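Local coordinates for protein transcriptional regulator, IclR family (Alicyclobacillus acidocaldarius subsp. acidocaldarius, PDB 5TJJ) that probably binds DNA as a transcription factor of the IclR family and so regulates transcription, at residues A[139-149]-A[199-210]. Numbering follows the deposited sequence.
Sequences FPVYGAAFGRC and ELWPGISAVAVP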
loop_
_atom_site.group_PDB
_atom_site.type_symbol
_atom_site.label_atom_id
_atom_site.label_comp_id
_atom_site.label_asym_id
_atom_site.label_seq_id
_atom_site.Cartn_x
_atom_site.Cartn_y
_atom_site.Cartn_z
ATOM N N PHE A 139 11.885 -16.092 -21.501
ATOM C CA PHE A 139 12.529 -17.397 -21.427
ATOM C C PHE A 139 11.525 -18.447 -20.968
ATOM O O PHE A 139 10.490 -18.109 -20.387
ATOM C CB PHE A 139 13.624 -17.384 -20.373
ATOM C CG PHE A 139 14.612 -16.288 -20.537
ATOM C CD1 PHE A 139 15.722 -16.462 -21.329
ATOM C CD2 PHE A 139 14.441 -15.085 -19.868
ATOM C CE1 PHE A 139 16.658 -15.451 -21.471
ATOM C CE2 PHE A 139 15.371 -14.073 -19.992
ATOM C CZ PHE A 139 16.483 -14.253 -20.798
ATOM N N PRO A 140 11.849 -19.728 -21.191
ATOM C CA PRO A 140 11.024 -20.759 -20.587
ATOM C C PRO A 140 11.210 -20.774 -19.073
ATOM O O PRO A 140 12.315 -20.491 -18.572
ATOM C CB PRO A 140 11.566 -22.045 -21.203
ATOM C CG PRO A 140 12.994 -21.725 -21.461
ATOM C CD PRO A 140 12.970 -20.308 -21.954
ATOM N N VAL A 141 10.119 -21.090 -18.379
ATOM C CA VAL A 141 10.072 -21.170 -16.929
ATOM C C VAL A 141 11.057 -22.169 -16.306
ATOM O O VAL A 141 11.406 -22.000 -15.145
ATOM C CB VAL A 141 8.633 -21.474 -16.410
ATOM C CG1 VAL A 141 8.177 -22.897 -16.790
ATOM C CG2 VAL A 141 8.519 -21.221 -14.895
ATOM N N TYR A 142 11.500 -23.183 -17.050
ATOM C CA TYR A 142 12.536 -24.118 -16.565
ATOM C C TYR A 142 14.007 -23.686 -16.724
ATOM O O TYR A 142 14.920 -24.365 -16.206
ATOM C CB TYR A 142 12.365 -25.513 -17.203
ATOM C CG TYR A 142 12.300 -25.569 -18.721
ATOM C CD1 TYR A 142 13.460 -25.507 -19.485
ATOM C CD2 TYR A 142 11.072 -25.725 -19.387
ATOM C CE1 TYR A 142 13.407 -25.565 -20.878
ATOM C CE2 TYR A 142 11.010 -25.785 -20.778
ATOM C CZ TYR A 142 12.182 -25.709 -21.520
ATOM O OH TYR A 142 12.159 -25.768 -22.898
ATOM N N GLY A 143 14.248 -22.587 -17.439
ATOM C CA GLY A 143 15.602 -22.226 -17.853
ATOM C C GLY A 143 16.450 -21.679 -16.717
ATOM O O GLY A 143 16.119 -20.651 -16.113
ATOM N N ALA A 144 17.527 -22.389 -16.399
ATOM C CA ALA A 144 18.621 -21.857 -15.564
ATOM C C ALA A 144 18.180 -21.585 -14.099
ATOM O O ALA A 144 17.104 -22.035 -13.688
ATOM C CB ALA A 144 19.231 -20.609 -16.230
ATOM N N ALA A 145 19.002 -20.872 -13.325
ATOM C CA ALA A 145 18.746 -20.651 -11.899
ATOM C C ALA A 145 17.385 -20.026 -11.600
ATOM O O ALA A 145 16.660 -20.481 -10.685
ATOM C CB ALA A 145 19.854 -19.812 -11.275
ATOM N N PHE A 146 17.039 -19.000 -12.369
ATOM C CA PHE A 146 15.788 -18.290 -12.135
ATOM C C PHE A 146 14.539 -19.107 -12.479
ATOM O O PHE A 146 13.508 -18.933 -11.815
ATOM C CB PHE A 146 15.748 -16.896 -12.783
ATOM C CG PHE A 146 15.959 -16.887 -14.250
ATOM C CD1 PHE A 146 14.933 -17.230 -15.116
ATOM C CD2 PHE A 146 17.188 -16.504 -14.781
ATOM C CE1 PHE A 146 15.133 -17.214 -16.491
ATOM C CE2 PHE A 146 17.387 -16.480 -16.151
ATOM C CZ PHE A 146 16.353 -16.824 -17.005
ATOM N N GLY A 147 14.630 -19.963 -13.501
ATOM C CA GLY A 147 13.574 -20.899 -13.827
ATOM C C GLY A 147 13.260 -21.831 -12.656
ATOM O O GLY A 147 12.123 -21.913 -12.183
ATOM N N ARG A 148 14.294 -22.501 -12.164
ATOM C CA ARG A 148 14.171 -23.366 -10.998
ATOM C C ARG A 148 13.594 -22.692 -9.738
ATOM O O ARG A 148 12.980 -23.374 -8.903
ATOM C CB ARG A 148 15.544 -23.932 -10.642
ATOM C CG ARG A 148 16.080 -24.924 -11.646
ATOM C CD ARG A 148 17.138 -25.816 -11.020
ATOM N NE ARG A 148 18.453 -25.201 -11.067
ATOM C CZ ARG A 148 19.199 -25.089 -12.156
ATOM N NH1 ARG A 148 18.787 -25.569 -13.331
ATOM N NH2 ARG A 148 20.376 -24.503 -12.058
ATOM N N CYS A 149 13.821 -21.388 -9.568
ATOM C CA CYS A 149 13.219 -20.699 -8.438
ATOM C C CYS A 149 11.722 -20.537 -8.555
ATOM O O CYS A 149 11.069 -20.502 -7.534
ATOM C CB CYS A 149 13.832 -19.336 -8.186
ATOM S SG CYS A 149 15.471 -19.419 -7.482
ATOM N N GLU A 199 24.027 -22.632 -18.266
ATOM C CA GLU A 199 22.857 -23.418 -18.671
ATOM C C GLU A 199 22.078 -22.757 -19.796
ATOM O O GLU A 199 21.560 -23.458 -20.651
ATOM C CB GLU A 199 21.967 -23.751 -17.481
ATOM C CG GLU A 199 22.591 -24.816 -16.578
ATOM C CD GLU A 199 21.785 -25.101 -15.310
ATOM O OE1 GLU A 199 20.532 -25.231 -15.384
ATOM O OE2 GLU A 199 22.403 -25.209 -14.222
ATOM N N LEU A 200 22.017 -21.429 -19.831
ATOM C CA LEU A 200 21.507 -20.726 -21.027
ATOM C C LEU A 200 22.582 -20.107 -21.912
ATOM O O LEU A 200 22.448 -20.128 -23.122
ATOM C CB LEU A 200 20.534 -19.613 -20.654
ATOM C CG LEU A 200 19.184 -20.046 -20.115
ATOM C CD1 LEU A 200 18.370 -18.785 -19.876
ATOM C CD2 LEU A 200 18.447 -21.017 -21.026
ATOM N N TRP A 201 23.613 -19.515 -21.317
ATOM C CA TRP A 201 24.642 -18.808 -22.083
ATOM C C TRP A 201 26.005 -19.361 -21.734
ATOM O O TRP A 201 26.376 -19.367 -20.573
ATOM C CB TRP A 201 24.616 -17.334 -21.727
ATOM C CG TRP A 201 23.368 -16.647 -22.097
ATOM C CD1 TRP A 201 22.921 -16.419 -23.348
ATOM C CD2 TRP A 201 22.415 -16.071 -21.212
ATOM N NE1 TRP A 201 21.732 -15.754 -23.306
ATOM C CE2 TRP A 201 21.401 -15.517 -22.004
ATOM C CE3 TRP A 201 22.312 -15.977 -19.821
ATOM C CZ2 TRP A 201 20.302 -14.850 -21.463
ATOM C CZ3 TRP A 201 21.201 -15.319 -19.270
ATOM C CH2 TRP A 201 20.220 -14.757 -20.098
ATOM N N PRO A 202 26.770 -19.816 -22.734
ATOM C CA PRO A 202 28.124 -20.251 -22.384
ATOM C C PRO A 202 28.880 -19.111 -21.697
ATOM O O PRO A 202 28.734 -17.964 -22.106
ATOM C CB PRO A 202 28.754 -20.595 -23.721
ATOM C CG PRO A 202 27.642 -20.667 -24.689
ATOM C CD PRO A 202 26.562 -19.774 -24.181
ATOM N N GLY A 203 29.589 -19.433 -20.615
ATOM C CA GLY A 203 30.384 -18.455 -19.855
ATOM C C GLY A 203 29.692 -17.673 -18.757
ATOM O O GLY A 203 30.363 -16.997 -17.987
ATOM N N ILE A 204 28.364 -17.787 -18.655
ATOM C CA ILE A 204 27.578 -16.967 -17.743
ATOM C C ILE A 204 26.993 -17.803 -16.600
ATOM O O ILE A 204 26.345 -18.817 -16.830
ATOM C CB ILE A 204 26.437 -16.275 -18.490
ATOM C CG1 ILE A 204 26.989 -15.421 -19.621
ATOM C CG2 ILE A 204 25.553 -15.449 -17.535
ATOM C CD1 ILE A 204 27.787 -14.236 -19.166
ATOM N N SER A 205 27.232 -17.361 -15.370
ATOM C CA SER A 205 26.619 -17.995 -14.213
ATOM C C SER A 205 25.501 -17.135 -13.622
ATOM O O SER A 205 25.417 -15.934 -13.852
ATOM C CB SER A 205 27.665 -18.322 -13.160
ATOM O OG SER A 205 28.708 -19.115 -13.732
ATOM N N ALA A 206 24.612 -17.804 -12.901
ATOM C CA ALA A 206 23.421 -17.183 -12.300
ATOM C C ALA A 206 23.188 -17.726 -10.894
ATOM O O ALA A 206 23.349 -18.900 -10.643
ATOM C CB ALA A 206 22.199 -17.400 -13.173
ATOM N N VAL A 207 22.839 -16.827 -9.998
ATOM C CA VAL A 207 22.405 -17.106 -8.645
ATOM C C VAL A 207 21.056 -16.410 -8.513
ATOM O O VAL A 207 20.936 -15.221 -8.858
ATOM C CB VAL A 207 23.372 -16.473 -7.650
ATOM C CG1 VAL A 207 22.960 -16.797 -6.228
ATOM C CG2 VAL A 207 24.796 -16.920 -7.951
ATOM N N ALA A 208 20.064 -17.137 -7.992
ATOM C CA ALA A 208 18.704 -16.680 -7.969
ATOM C C ALA A 208 17.993 -17.039 -6.680
ATOM O O ALA A 208 18.256 -18.050 -6.062
ATOM C CB ALA A 208 17.969 -17.284 -9.131
ATOM N N VAL A 209 17.044 -16.209 -6.307
ATOM C CA VAL A 209 16.292 -16.391 -5.093
ATOM C C VAL A 209 14.864 -15.988 -5.377
ATOM O O VAL A 209 14.640 -15.002 -6.074
ATOM C CB VAL A 209 16.877 -15.518 -3.966
ATOM C CG1 VAL A 209 16.006 -15.565 -2.700
ATOM C CG2 VAL A 209 18.252 -16.019 -3.636
ATOM N N PRO A 210 13.902 -16.743 -4.843
ATOM C CA PRO A 210 12.489 -16.444 -5.074
ATOM C C PRO A 210 11.967 -15.287 -4.222
ATOM O O PRO A 210 12.482 -15.070 -3.123
ATOM C CB PRO A 210 11.796 -17.737 -4.669
ATOM C CG PRO A 210 12.696 -18.346 -3.652
ATOM C CD PRO A 210 14.082 -18.016 -4.124
#
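Ala-145 sets its CB against two alanines of strand 204-210, touching Ala-206 CB and lying 3.8 Å from Ala-208 CB. With side chains this small facing each other, helix 144-149 can come close to the strand, their axes 7.0 Å apart and 20° from parallel. One turn on, Cys-149 lays SG 3.7 Å from Ala-208 CB and also touches Pro-210 CD. The fold is the GAF-like C-terminal domain of IclR regulators: the helix packs on one face of the antiparallel sheet, while Val-207 and Val-209 point to the other face and meet helix 233-253. Arg-148, its chain bent at chi3 (-86°), forms a two-nitrogen, end-on salt bridge with Glu-199, guanidinium and carboxylate nearly coplanar. Arg-148 NH1 meets the syn lone pair of Glu-199 OE1 at 2.7 Å, almost straight at 172°; Arg-148 NH2 reaches Glu-199 OE2 at 3.0 Å, less straight, and also bonds Val-195 O, which helps fix the guanidinium. The loop end is less enclosed: Leu-200 and Trp-201 are partly exposed. Leu-200 CD1 lies 3.8 Å from Phe-139 CD1 and 4.0 Å from Phe-146 CZ, and CG rests on Ala-144 CB. Beyond it the indole of Trp-201 brings CZ2 to 3.7 Å from Phe-139 CE1, the ring planes almost perpendicular.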